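Local structure of transferrin binding protein B (Actinobacillus suis, 3PQU) at residues 36-41 and 292-297; 119-124 and 321-326; 151-156 and 317-322; 373-378 and 391-396. The protein probably binds host transferrin at the surface of the outer membrane, as the lipoprotein component of the receptor by which the bacterium acquires iron. One frame throughout, in Å; residues are numbered along the deposited sequence.

Interaction 1. Residues 36-41 and 292-297; sequences KLMEPT and SNYLEG
M38 carries the apolar half of this contact, laying its side chain along the backbone of the strand from Y294 to L295. The chain is bent at both chi2 (-58°) and chi3 (-75°), which brings SD to 3.9 Å from Y294 CA and CE to 3.3 Å from L295 O. The sulfur also lies at the edge of the Y294 ring, near its plane. Unbranched and flexible, methionine can follow a strand in this way. Beside it L37 crosses Y294 at about a right angle, its CD1 4.2 Å from Y294 CB, while N293 CB lies over the rim of one face of the tyrosine ring.

The polar half centres on E296. Its CG is anti to the backbone N and the chain turns at chi2 (-81°), passing M38 O with CG at 3.5 Å and setting OE2 3.6 Å from P40 CA. One water donates both to M38 O, at 2.8 Å, and to E296 OE2, at 2.7 Å, linking two acceptors that could not bond directly. OE1 forms a salt bridge with R274, which probably helps keep the carboxylate ionised. L37 O is taken by K310 NZ.

At the corner the chain turns at N293, S292 OG accepts from Y294 N at 2.9 Å, an ST turn that suits a small hydroxyl residue. L295 points the other way, onto F275 and F311. Together these contacts dock a short 3-10 turn and the following loop of the N-lobe handle region against a strand of the antiparallel N-lobe beta-barrel.

Interaction 2. Residues 119-124 and 321-326; sequences QYVRSG and VFAAKS
Face-to-face packing of two beta-sheets joins the N-lobe handle to the barrel here, with V121 and S123 of the handle set against A323 of the barrel, and G124 against V321. The strand axes lie 7.2 Å apart at closest approach and run at 144°, too far apart for backbone pairing, so side chains fill the gap. A323 CB is the meeting point: V121 CG1, anti to its backbone N, comes to 3.8 Å, and S123 OG to 3.3 Å. Alanine is small enough to let both in, and serine is compact enough to sit over it. Farther along, V321 CG2 touches G124 N at 4.0 Å. The backbone angles of G124 would press a side chain against the carbonyl O of S123, so glycine suits this turning point. The alternation of the strands sends R122 away from the interface, where NH1 bends back to V121 O at 2.8 Å, and sends F322 away on the barrel side, where its ring meets F233. In the handle sheet, strand 121-128 lies between strands 150-157 and 103-105; in the barrel, strand 318-326 is flanked by strands 306-312 and 170-183.

Interaction 3. Residues 151-156 and 317-322; sequences GYIYYL and SLFAVF
Y154 O accepts a backbone hydrogen bond from G124 N of the adjoining handle strand, while V321 CG2 of the barrel packs against the same oxygen at 3.3 Å. The carbonyl thus keeps its sheet bond while lying against a methyl group. V321 uses its other branch too, CG1 coming to 3.8 Å from Y154 C and 4.3 Å from Y155 CD2, at the edge of the tyrosine ring and near its plane. A beta-branched residue serves well because both methyls can lie against the Y154 carbonyl and reach I153 CG2, while CG1 alone extends to the Y155 ring.

This is sheet-on-sheet packing between the handle sheet and the wall of the N-lobe barrel: strands 151-156 and 318-322 cross at 38°, with axes 6.7 Å apart at closest approach. I153 touches two barrel side chains with one methyl. Its CG2, anti to the backbone N, meets V321 CG2 at 3.8 Å and F319 CE2 at 4.0 Å, whereas CG1 is turned to the side of its own backbone N (chi1 -56°). F319, its ring extended from the strand by a first torsion of 173°, directs an edge at I153 O, CE2 lying 3.7 Å away near the ring plane; the slightly positive rim of a phenyl ring is compatible with a carbonyl oxygen. The same ring also packs on V44 and A46 of the next handle strand. Y155 is buried alongside A308 and K310, and its OH makes a weak hydrogen bond with R274.

Interaction 4. Residues 373-378 and 391-396; sequences VNFKNS and VACCSN
Two adjacent cysteines, C393 and C394, form a vicinal disulfide, closing an eight-membered ring that contains the cis peptide bond before C394, and the F375 ring packs against it. C394 CB lies over one face of the phenyl, 3.8 Å from the F375 centroid, in a CH-pi contact. Both sulfurs approach obliquely: C393 SG is 3.4 Å from F375 CE2, and C394 SG is 3.5 Å from F375 CZ. The phenyl is carried there by a first torsion that sets CG anti to the backbone N (chi1 173°). A broad aromatic suits the place, since it can meet a methylene and both sulfurs at once.

The backbone fixes this pose. S395 N donates to F375 O at 2.8 Å, in the carbonyl plane and on a lone pair. Next to it N377 and A392 form an antiparallel hydrogen-bonded pair, N377 N to A392 O and A392 N to N377 O, each 3.0 Å, in the hairpin of strands 376-383 and 386-393. The N377 amide ties the entering loop to the strand: OD1 accepts from N374 N at 2.7 Å, and ND2 donates to N374 O and, through a water, reaches A392 O. On the sheet face that carries V391 and C393, the extended K376 chain crosses V391 with CE 3.9 Å from CG1, and NZ bonds to A457 O.

C394 O is held by K401 NZ, and both cysteines touch T442 of the C-lobe barrel. Oxidation thus leaves neither cysteine a free thiol; it constrains the backbone where the chain leaves strand 386-393 and presents polarisable sulfur to the aromatic ring.

Overall arrangement
From the N terminus, the handle segments come first: 36-41, 119-124 and 151-156. Their partners follow in the N-lobe barrel. Interaction 1 closes a loop of some 250 residues at 292-297; interactions 2 and 3 close theirs on the same strand, 318-326, sharing V321 and F322. Interaction 1 therefore crosses both of the others, and L295 touches F322 where they meet. Interactions 2 and 3 also adjoin through neighbouring handle strands, so the three tie handle to barrel within one lobe. Interaction 4 opens only after these have closed, spans a short hairpin in the C-lobe handle, and has its centre about 30 Å from that of interaction 1.

Interaction 1. Residues 36-41 and 292-297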
loop_
_atom_site.group_PDB
_atom_site.type_symbol
_atom_site.label_atom_id
_atom_site.label_comp_id
_atom_site.label_asym_id
_atom_site.label_seq_id
_atom_site.Cartn_x
_atom_site.Cartn_y
_atom_site.Cartn_z
ATOM N N LYS A 36 6.306 13.175 6.792
ATOM C CA LYS A 36 4.994 12.960 6.185
ATOM C C LYS A 36 5.060 12.452 4.747
ATOM O O LYS A 36 4.378 11.495 4.413
ATOM C CB LYS A 36 4.148 14.234 6.254
ATOM C CG LYS A 36 3.908 14.717 7.670
ATOM C CD LYS A 36 3.098 15.998 7.691
ATOM C CE LYS A 36 2.917 16.509 9.112
ATOM N NZ LYS A 36 1.886 17.581 9.194
ATOM N N LEU A 37 5.875 13.086 3.903
ATOM C CA LEU A 37 5.980 12.693 2.499
ATOM C C LEU A 37 6.493 11.279 2.335
ATOM O O LEU A 37 6.364 10.700 1.268
ATOM C CB LEU A 37 6.919 13.618 1.738
ATOM C CG LEU A 37 6.336 14.925 1.237
ATOM C CD1 LEU A 37 7.466 15.748 0.660
ATOM C CD2 LEU A 37 5.242 14.670 0.215
ATOM N N MET A 38 7.091 10.725 3.383
ATOM C CA MET A 38 7.663 9.396 3.267
ATOM C C MET A 38 6.720 8.306 3.793
ATOM O O MET A 38 7.045 7.125 3.720
ATOM C CB MET A 38 9.044 9.347 3.942
ATOM C CG MET A 38 10.005 10.424 3.409
ATOM S SD MET A 38 10.284 10.318 1.613
ATOM C CE MET A 38 11.352 8.905 1.599
ATOM N N GLU A 39 5.552 8.697 4.304
ATOM C CA GLU A 39 4.562 7.720 4.794
ATOM C C GLU A 39 3.954 6.953 3.615
ATOM O O GLU A 39 3.694 7.537 2.576
ATOM C CB GLU A 39 3.433 8.415 5.579
ATOM C CG GLU A 39 3.819 8.924 6.973
ATOM C CD GLU A 39 4.008 7.806 7.989
ATOM O OE1 GLU A 39 4.524 8.092 9.090
ATOM O OE2 GLU A 39 3.636 6.644 7.693
ATOM N N PRO A 40 3.705 5.644 3.782
ATOM C CA PRO A 40 3.186 4.850 2.668
ATOM C C PRO A 40 1.680 5.022 2.484
ATOM O O PRO A 40 0.951 5.141 3.468
ATOM C CB PRO A 40 3.506 3.420 3.096
ATOM C CG PRO A 40 3.521 3.497 4.607
ATOM C CD PRO A 40 4.155 4.798 4.906
ATOM N N THR A 41 1.223 5.051 1.235
ATOM C CA THR A 41 -0.215 5.097 0.956
ATOM C C THR A 41 -0.510 4.293 -0.301
ATOM O O THR A 41 0.403 3.980 -1.070
ATOM C CB THR A 41 -0.725 6.544 0.732
ATOM O OG1 THR A 41 0.045 7.151 -0.304
ATOM C CG2 THR A 41 -0.600 7.377 2.015
ATOM N N SER A 292 15.817 15.578 -5.714
ATOM C CA SER A 292 14.832 15.342 -4.666
ATOM C C SER A 292 15.351 14.359 -3.632
ATOM O O SER A 292 15.867 13.319 -4.007
ATOM C CB SER A 292 13.537 14.723 -5.239
ATOM O OG SER A 292 12.666 14.330 -4.152
ATOM N N ASN A 293 15.175 14.675 -2.348
ATOM C CA ASN A 293 15.485 13.757 -1.248
ATOM C C ASN A 293 14.239 13.014 -0.788
ATOM O O ASN A 293 14.277 12.310 0.219
ATOM C CB ASN A 293 15.983 14.529 -0.027
ATOM C CG ASN A 293 17.418 14.937 -0.142
ATOM O OD1 ASN A 293 18.217 14.269 -0.801
ATOM N ND2 ASN A 293 17.765 16.035 0.512
ATOM N N TYR A 294 13.133 13.200 -1.505
ATOM C CA TYR A 294 11.820 12.758 -1.036
ATOM C C TYR A 294 11.103 11.866 -2.046
ATOM O O TYR A 294 10.027 12.200 -2.541
ATOM C CB TYR A 294 10.968 13.978 -0.695
ATOM C CG TYR A 294 11.641 14.838 0.349
ATOM C CD1 TYR A 294 11.584 14.500 1.698
ATOM C CD2 TYR A 294 12.353 15.976 -0.019
ATOM C CE1 TYR A 294 12.219 15.278 2.659
ATOM C CE2 TYR A 294 12.993 16.760 0.938
ATOM C CZ TYR A 294 12.922 16.402 2.265
ATOM O OH TYR A 294 13.550 17.181 3.195
ATOM N N LEU A 295 11.712 10.723 -2.339
ATOM C CA LEU A 295 11.112 9.746 -3.229
ATOM C C LEU A 295 10.581 8.583 -2.397
ATOM O O LEU A 295 11.292 8.063 -1.541
ATOM C CB LEU A 295 12.152 9.238 -4.233
ATOM C CG LEU A 295 11.663 8.192 -5.252
ATOM C CD1 LEU A 295 12.296 8.427 -6.627
ATOM C CD2 LEU A 295 11.919 6.761 -4.760
ATOM N N GLU A 296 9.340 8.172 -2.662
ATOM C CA GLU A 296 8.739 7.056 -1.935
ATOM C C GLU A 296 7.756 6.391 -2.858
ATOM O O GLU A 296 7.052 7.067 -3.604
ATOM C CB GLU A 296 8.014 7.550 -0.674
ATOM C CG GLU A 296 7.731 6.459 0.374
ATOM C CD GLU A 296 6.489 5.601 0.095
ATOM O OE1 GLU A 296 5.686 5.930 -0.809
ATOM O OE2 GLU A 296 6.299 4.589 0.808
ATOM N N GLY A 297 7.720 5.069 -2.824
ATOM C CA GLY A 297 6.775 4.305 -3.616
ATOM C C GLY A 297 6.603 2.892 -3.064
ATOM O O GLY A 297 7.089 2.573 -1.977
HETATM O O HOH W 1 7.524 4.373 3.220
#

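Interaction 2. Residues 119-124 and 321-326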
loop_
_atom_site.group_PDB
_atom_site.type_symbol
_atom_site.label_atom_id
_atom_site.label_comp_id
_atom_site.label_asym_id
_atom_site.label_seq_id
_atom_site.Cartn_x
_atom_site.Cartn_y
_atom_site.Cartn_z
ATOM N N GLN A 119 -1.859 -3.945 -14.560
ATOM C CA GLN A 119 -2.982 -4.666 -13.995
ATOM C C GLN A 119 -3.350 -4.171 -12.602
ATOM O O GLN A 119 -4.511 -4.227 -12.210
ATOM C CB GLN A 119 -2.690 -6.179 -13.955
ATOM C CG GLN A 119 -3.786 -6.970 -13.276
ATOM C CD GLN A 119 -3.585 -8.484 -13.351
ATOM O OE1 GLN A 119 -2.519 -8.974 -13.742
ATOM N NE2 GLN A 119 -4.617 -9.228 -12.977
ATOM N N TYR A 120 -2.364 -3.686 -11.856
ATOM C CA TYR A 120 -2.565 -3.336 -10.456
ATOM C C TYR A 120 -2.385 -1.834 -10.191
ATOM O O TYR A 120 -2.681 -1.339 -9.113
ATOM C CB TYR A 120 -1.601 -4.144 -9.577
ATOM C CG TYR A 120 -1.815 -5.643 -9.696
ATOM C CD1 TYR A 120 -2.876 -6.262 -9.037
ATOM C CD2 TYR A 120 -0.966 -6.433 -10.466
ATOM C CE1 TYR A 120 -3.097 -7.636 -9.147
ATOM C CE2 TYR A 120 -1.178 -7.827 -10.580
ATOM C CZ TYR A 120 -2.247 -8.409 -9.916
ATOM O OH TYR A 120 -2.471 -9.766 -10.004
ATOM N N VAL A 121 -1.886 -1.120 -11.179
ATOM C CA VAL A 121 -1.508 0.270 -10.974
ATOM C C VAL A 121 -2.102 1.158 -12.055
ATOM O O VAL A 121 -2.286 0.713 -13.193
ATOM C CB VAL A 121 0.029 0.399 -10.969
ATOM C CG1 VAL A 121 0.440 1.850 -11.012
ATOM C CG2 VAL A 121 0.608 -0.309 -9.743
ATOM N N ARG A 122 -2.431 2.392 -11.680
ATOM C CA ARG A 122 -2.756 3.444 -12.625
ATOM C C ARG A 122 -1.919 4.669 -12.258
ATOM O O ARG A 122 -1.773 4.985 -11.081
ATOM C CB ARG A 122 -4.243 3.818 -12.530
ATOM C CG ARG A 122 -5.210 2.743 -13.005
ATOM C CD ARG A 122 -5.185 2.579 -14.520
ATOM N NE ARG A 122 -6.079 1.499 -14.941
ATOM C CZ ARG A 122 -5.711 0.225 -15.051
ATOM N NH1 ARG A 122 -4.459 -0.128 -14.783
ATOM N NH2 ARG A 122 -6.588 -0.691 -15.443
ATOM N N SER A 123 -1.382 5.372 -13.247
ATOM C CA SER A 123 -0.646 6.586 -12.937
ATOM C C SER A 123 -0.634 7.526 -14.110
ATOM O O SER A 123 -0.967 7.129 -15.220
ATOM C CB SER A 123 0.799 6.284 -12.527
ATOM O OG SER A 123 1.636 6.164 -13.669
ATOM N N GLY A 124 -0.208 8.765 -13.835
ATOM C CA GLY A 124 0.047 9.777 -14.849
ATOM C C GLY A 124 -0.754 11.030 -14.560
ATOM O O GLY A 124 -0.429 11.824 -13.675
ATOM N N VAL A 321 5.505 11.438 -10.718
ATOM C CA VAL A 321 5.067 10.088 -10.390
ATOM C C VAL A 321 5.673 9.118 -11.423
ATOM O O VAL A 321 6.164 9.546 -12.453
ATOM C CB VAL A 321 3.531 9.971 -10.377
ATOM C CG1 VAL A 321 2.925 10.949 -9.376
ATOM C CG2 VAL A 321 2.945 10.202 -11.788
ATOM N N PHE A 322 5.647 7.823 -11.133
ATOM C CA PHE A 322 6.176 6.815 -12.047
ATOM C C PHE A 322 5.502 5.477 -11.744
ATOM O O PHE A 322 4.970 5.283 -10.654
ATOM C CB PHE A 322 7.715 6.693 -11.940
ATOM C CG PHE A 322 8.220 6.496 -10.517
ATOM C CD1 PHE A 322 8.329 5.209 -9.954
ATOM C CD2 PHE A 322 8.602 7.595 -9.749
ATOM C CE1 PHE A 322 8.786 5.041 -8.664
ATOM C CE2 PHE A 322 9.073 7.436 -8.441
ATOM C CZ PHE A 322 9.164 6.166 -7.896
ATOM N N ALA A 323 5.491 4.586 -12.735
ATOM C CA ALA A 323 4.835 3.293 -12.620
ATOM C C ALA A 323 5.508 2.377 -13.618
ATOM O O ALA A 323 5.862 2.807 -14.705
ATOM C CB ALA A 323 3.339 3.401 -12.939
ATOM N N ALA A 324 5.682 1.116 -13.255
ATOM C CA ALA A 324 6.391 0.192 -14.134
ATOM C C ALA A 324 6.018 -1.257 -13.790
ATOM O O ALA A 324 5.549 -1.544 -12.683
ATOM C CB ALA A 324 7.911 0.412 -13.984
ATOM N N LYS A 325 6.218 -2.166 -14.733
ATOM C CA LYS A 325 5.940 -3.567 -14.463
ATOM C C LYS A 325 7.094 -4.432 -14.910
ATOM O O LYS A 325 7.860 -4.045 -15.782
ATOM C CB LYS A 325 4.645 -4.026 -15.127
ATOM C CG LYS A 325 4.677 -4.112 -16.620
ATOM C CD LYS A 325 3.437 -4.840 -17.122
ATOM C CE LYS A 325 3.287 -4.669 -18.632
ATOM N NZ LYS A 325 2.020 -5.259 -19.181
ATOM N N SER A 326 7.225 -5.599 -14.292
ATOM C CA SER A 326 8.288 -6.503 -14.653
ATOM C C SER A 326 7.714 -7.473 -15.651
ATOM O O SER A 326 6.492 -7.585 -15.793
ATOM C CB SER A 326 8.802 -7.260 -13.431
ATOM O OG SER A 326 7.806 -8.119 -12.912
#

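Interaction 3. Residues 151-156 and 317-322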
loop_
_atom_site.group_PDB
_atom_site.type_symbol
_atom_site.label_atom_id
_atom_site.label_comp_id
_atom_site.label_asym_id
_atom_site.label_seq_id
_atom_site.Cartn_x
_atom_site.Cartn_y
_atom_site.Cartn_z
ATOM N N GLY A 151 -6.376 19.802 -13.872
ATOM C CA GLY A 151 -6.357 18.378 -13.589
ATOM C C GLY A 151 -5.341 18.001 -12.542
ATOM O O GLY A 151 -4.958 18.852 -11.737
ATOM N N TYR A 152 -4.884 16.746 -12.583
ATOM C CA TYR A 152 -4.074 16.171 -11.516
ATOM C C TYR A 152 -2.969 15.275 -12.050
ATOM O O TYR A 152 -3.109 14.647 -13.105
ATOM C CB TYR A 152 -4.973 15.339 -10.604
ATOM C CG TYR A 152 -6.121 16.109 -10.014
ATOM C CD1 TYR A 152 -6.064 16.604 -8.714
ATOM C CD2 TYR A 152 -7.260 16.367 -10.767
ATOM C CE1 TYR A 152 -7.135 17.329 -8.168
ATOM C CE2 TYR A 152 -8.325 17.088 -10.239
ATOM C CZ TYR A 152 -8.256 17.567 -8.945
ATOM O OH TYR A 152 -9.318 18.281 -8.444
ATOM N N ILE A 153 -1.871 15.218 -11.316
ATOM C CA ILE A 153 -0.840 14.204 -11.545
ATOM C C ILE A 153 -1.018 13.204 -10.407
ATOM O O ILE A 153 -1.252 13.607 -9.273
ATOM C CB ILE A 153 0.549 14.820 -11.469
ATOM C CG1 ILE A 153 0.672 16.007 -12.465
ATOM C CG2 ILE A 153 1.625 13.755 -11.697
ATOM C CD1 ILE A 153 0.369 15.666 -13.949
ATOM N N TYR A 154 -0.930 11.909 -10.678
ATOM C CA TYR A 154 -1.179 10.954 -9.604
ATOM C C TYR A 154 -0.553 9.594 -9.874
ATOM O O TYR A 154 -0.145 9.293 -10.996
ATOM C CB TYR A 154 -2.692 10.771 -9.404
ATOM C CG TYR A 154 -3.298 9.817 -10.434
ATOM C CD1 TYR A 154 -3.595 8.486 -10.103
ATOM C CD2 TYR A 154 -3.516 10.223 -11.737
ATOM C CE1 TYR A 154 -4.132 7.608 -11.049
ATOM C CE2 TYR A 154 -4.051 9.351 -12.696
ATOM C CZ TYR A 154 -4.343 8.048 -12.339
ATOM O OH TYR A 154 -4.867 7.191 -13.273
ATOM N N TYR A 155 -0.516 8.771 -8.833
ATOM C CA TYR A 155 -0.425 7.332 -9.015
ATOM C C TYR A 155 -1.359 6.668 -8.018
ATOM O O TYR A 155 -1.647 7.215 -6.951
ATOM C CB TYR A 155 1.040 6.805 -8.863
ATOM C CG TYR A 155 1.520 6.621 -7.424
ATOM C CD1 TYR A 155 1.281 5.432 -6.735
ATOM C CD2 TYR A 155 2.222 7.630 -6.764
ATOM C CE1 TYR A 155 1.727 5.259 -5.413
ATOM C CE2 TYR A 155 2.660 7.470 -5.448
ATOM C CZ TYR A 155 2.407 6.276 -4.777
ATOM O OH TYR A 155 2.850 6.096 -3.474
ATOM N N LEU A 156 -1.832 5.480 -8.360
ATOM C CA LEU A 156 -2.674 4.725 -7.444
ATOM C C LEU A 156 -2.469 3.239 -7.681
ATOM O O LEU A 156 -2.532 2.775 -8.815
ATOM C CB LEU A 156 -4.146 5.072 -7.681
ATOM C CG LEU A 156 -5.162 4.315 -6.842
ATOM C CD1 LEU A 156 -4.941 4.618 -5.358
ATOM C CD2 LEU A 156 -6.569 4.697 -7.265
ATOM N N SER A 317 10.068 22.648 -7.101
ATOM C CA SER A 317 9.828 23.002 -8.491
ATOM C C SER A 317 9.019 21.940 -9.225
ATOM O O SER A 317 8.526 22.204 -10.310
ATOM C CB SER A 317 11.153 23.161 -9.229
ATOM O OG SER A 317 11.912 21.953 -9.152
ATOM N N LEU A 318 8.905 20.740 -8.647
ATOM C CA LEU A 318 8.403 19.575 -9.396
ATOM C C LEU A 318 7.794 18.468 -8.534
ATOM O O LEU A 318 8.398 18.020 -7.542
ATOM C CB LEU A 318 9.520 18.950 -10.244
ATOM C CG LEU A 318 9.033 18.036 -11.390
ATOM C CD1 LEU A 318 8.786 18.859 -12.623
ATOM C CD2 LEU A 318 10.049 16.964 -11.722
ATOM N N PHE A 319 6.606 18.024 -8.937
ATOM C CA PHE A 319 5.991 16.810 -8.391
ATOM C C PHE A 319 5.952 15.789 -9.532
ATOM O O PHE A 319 5.418 16.088 -10.599
ATOM C CB PHE A 319 4.565 17.095 -7.840
ATOM C CG PHE A 319 3.804 15.836 -7.403
ATOM C CD1 PHE A 319 4.187 15.130 -6.266
ATOM C CD2 PHE A 319 2.746 15.350 -8.162
ATOM C CE1 PHE A 319 3.517 13.968 -5.880
ATOM C CE2 PHE A 319 2.054 14.189 -7.780
ATOM C CZ PHE A 319 2.450 13.498 -6.638
ATOM N N ALA A 320 6.531 14.606 -9.307
ATOM C CA ALA A 320 6.642 13.561 -10.326
ATOM C C ALA A 320 6.073 12.239 -9.810
ATOM O O ALA A 320 6.145 11.967 -8.616
ATOM C CB ALA A 320 8.092 13.357 -10.736
ATOM N N VAL A 321 5.505 11.438 -10.718
ATOM C CA VAL A 321 5.067 10.088 -10.390
ATOM C C VAL A 321 5.673 9.118 -11.423
ATOM O O VAL A 321 6.164 9.546 -12.453
ATOM C CB VAL A 321 3.531 9.971 -10.377
ATOM C CG1 VAL A 321 2.925 10.949 -9.376
ATOM C CG2 VAL A 321 2.945 10.202 -11.788
ATOM N N PHE A 322 5.647 7.823 -11.133
ATOM C CA PHE A 322 6.176 6.815 -12.047
ATOM C C PHE A 322 5.502 5.477 -11.744
ATOM O O PHE A 322 4.970 5.283 -10.654
ATOM C CB PHE A 322 7.715 6.693 -11.940
ATOM C CG PHE A 322 8.220 6.496 -10.517
ATOM C CD1 PHE A 322 8.329 5.209 -9.954
ATOM C CD2 PHE A 322 8.602 7.595 -9.749
ATOM C CE1 PHE A 322 8.786 5.041 -8.664
ATOM C CE2 PHE A 322 9.073 7.436 -8.441
ATOM C CZ PHE A 322 9.164 6.166 -7.896
#

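Interaction 4. Residues 373-378 and 391-396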
loop_
_atom_site.group_PDB
_atom_site.type_symbol
_atom_site.label_atom_id
_atom_site.label_comp_id
_atom_site.label_asym_id
_atom_site.label_seq_id
_atom_site.Cartn_x
_atom_site.Cartn_y
_atom_site.Cartn_z
ATOM N N VAL A 373 -0.908 0.497 26.241
ATOM C CA VAL A 373 -0.283 0.286 27.538
ATOM C C VAL A 373 -0.632 -1.079 28.125
ATOM O O VAL A 373 0.109 -1.607 28.945
ATOM C CB VAL A 373 -0.675 1.405 28.543
ATOM C CG1 VAL A 373 -0.265 2.772 28.001
ATOM C CG2 VAL A 373 -2.174 1.376 28.837
ATOM N N ASN A 374 -1.757 -1.648 27.698
ATOM C CA ASN A 374 -2.238 -2.917 28.243
ATOM C C ASN A 374 -1.755 -4.143 27.471
ATOM O O ASN A 374 -1.130 -4.023 26.414
ATOM C CB ASN A 374 -3.765 -2.914 28.300
ATOM C CG ASN A 374 -4.306 -1.886 29.267
ATOM O OD1 ASN A 374 -3.735 -1.666 30.334
ATOM N ND2 ASN A 374 -5.415 -1.252 28.903
ATOM N N PHE A 375 -2.044 -5.325 28.013
ATOM C CA PHE A 375 -1.723 -6.578 27.339
ATOM C C PHE A 375 -2.414 -6.645 25.986
ATOM O O PHE A 375 -1.784 -6.944 24.978
ATOM C CB PHE A 375 -2.134 -7.781 28.184
ATOM C CG PHE A 375 -1.970 -9.095 27.475
ATOM C CD1 PHE A 375 -0.709 -9.637 27.281
ATOM C CD2 PHE A 375 -3.075 -9.783 26.993
ATOM C CE1 PHE A 375 -0.550 -10.844 26.628
ATOM C CE2 PHE A 375 -2.926 -10.994 26.340
ATOM C CZ PHE A 375 -1.662 -11.528 26.157
ATOM N N LYS A 376 -3.718 -6.391 25.977
ATOM C CA LYS A 376 -4.435 -6.156 24.733
ATOM C C LYS A 376 -5.187 -4.839 24.883
ATOM O O LYS A 376 -5.590 -4.477 25.987
ATOM C CB LYS A 376 -5.355 -7.328 24.373
ATOM C CG LYS A 376 -6.666 -7.410 25.128
ATOM C CD LYS A 376 -7.455 -8.640 24.673
ATOM C CE LYS A 376 -8.881 -8.655 25.212
ATOM N NZ LYS A 376 -9.557 -9.947 24.905
ATOM N N ASN A 377 -5.346 -4.113 23.781
ATOM C CA ASN A 377 -5.854 -2.748 23.839
ATOM C C ASN A 377 -6.966 -2.509 22.836
ATOM O O ASN A 377 -6.901 -2.977 21.703
ATOM C CB ASN A 377 -4.705 -1.765 23.599
ATOM C CG ASN A 377 -3.575 -1.950 24.595
ATOM O OD1 ASN A 377 -3.591 -1.366 25.679
ATOM N ND2 ASN A 377 -2.597 -2.783 24.243
ATOM N N SER A 378 -7.989 -1.779 23.260
ATOM C CA SER A 378 -9.099 -1.450 22.378
ATOM C C SER A 378 -8.938 -0.058 21.774
ATOM O O SER A 378 -8.574 0.894 22.465
ATOM C CB SER A 378 -10.423 -1.543 23.133
ATOM O OG SER A 378 -11.500 -1.151 22.300
ATOM N N VAL A 391 -9.758 -4.570 18.758
ATOM C CA VAL A 391 -9.147 -5.034 19.996
ATOM C C VAL A 391 -7.939 -5.891 19.643
ATOM O O VAL A 391 -8.080 -7.014 19.160
ATOM C CB VAL A 391 -10.149 -5.826 20.840
ATOM C CG1 VAL A 391 -9.495 -6.324 22.120
ATOM C CG2 VAL A 391 -11.362 -4.958 21.159
ATOM N N ALA A 392 -6.748 -5.354 19.881
ATOM C CA ALA A 392 -5.519 -5.959 19.375
ATOM C C ALA A 392 -4.650 -6.561 20.479
ATOM O O ALA A 392 -4.454 -5.952 21.529
ATOM C CB ALA A 392 -4.727 -4.941 18.584
ATOM N N CYS A 393 -4.124 -7.754 20.213
ATOM C CA CYS A 393 -3.223 -8.456 21.120
ATOM C C CYS A 393 -1.922 -8.744 20.371
ATOM O O CYS A 393 -1.954 -8.867 19.149
ATOM C CB CYS A 393 -3.876 -9.773 21.528
ATOM S SG CYS A 393 -3.214 -10.490 23.025
ATOM N N CYS A 394 -0.776 -8.835 21.052
ATOM C CA CYS A 394 -0.615 -8.556 22.481
ATOM C C CYS A 394 0.647 -7.729 22.684
ATOM O O CYS A 394 1.493 -7.636 21.795
ATOM C CB CYS A 394 -0.431 -9.846 23.283
ATOM S SG CYS A 394 -1.361 -11.256 22.701
ATOM N N SER A 395 0.796 -7.171 23.881
ATOM C CA SER A 395 1.930 -6.306 24.192
ATOM C C SER A 395 3.269 -7.036 24.143
ATOM O O SER A 395 4.312 -6.408 23.972
ATOM C CB SER A 395 1.752 -5.665 25.563
ATOM O OG SER A 395 1.754 -6.659 26.566
ATOM N N ASN A 396 3.248 -8.356 24.300
ATOM C CA ASN A 396 4.483 -9.135 24.190
ATOM C C ASN A 396 4.812 -9.587 22.762
ATOM O O ASN A 396 5.845 -10.210 22.534
ATOM C CB ASN A 396 4.465 -10.343 25.131
ATOM C CG ASN A 396 3.419 -11.370 24.746
ATOM O OD1 ASN A 396 2.468 -11.067 24.020
ATOM N ND2 ASN A 396 3.585 -12.595 25.242
HETATM O O HOH W 2 -2.408 -3.920 21.404
#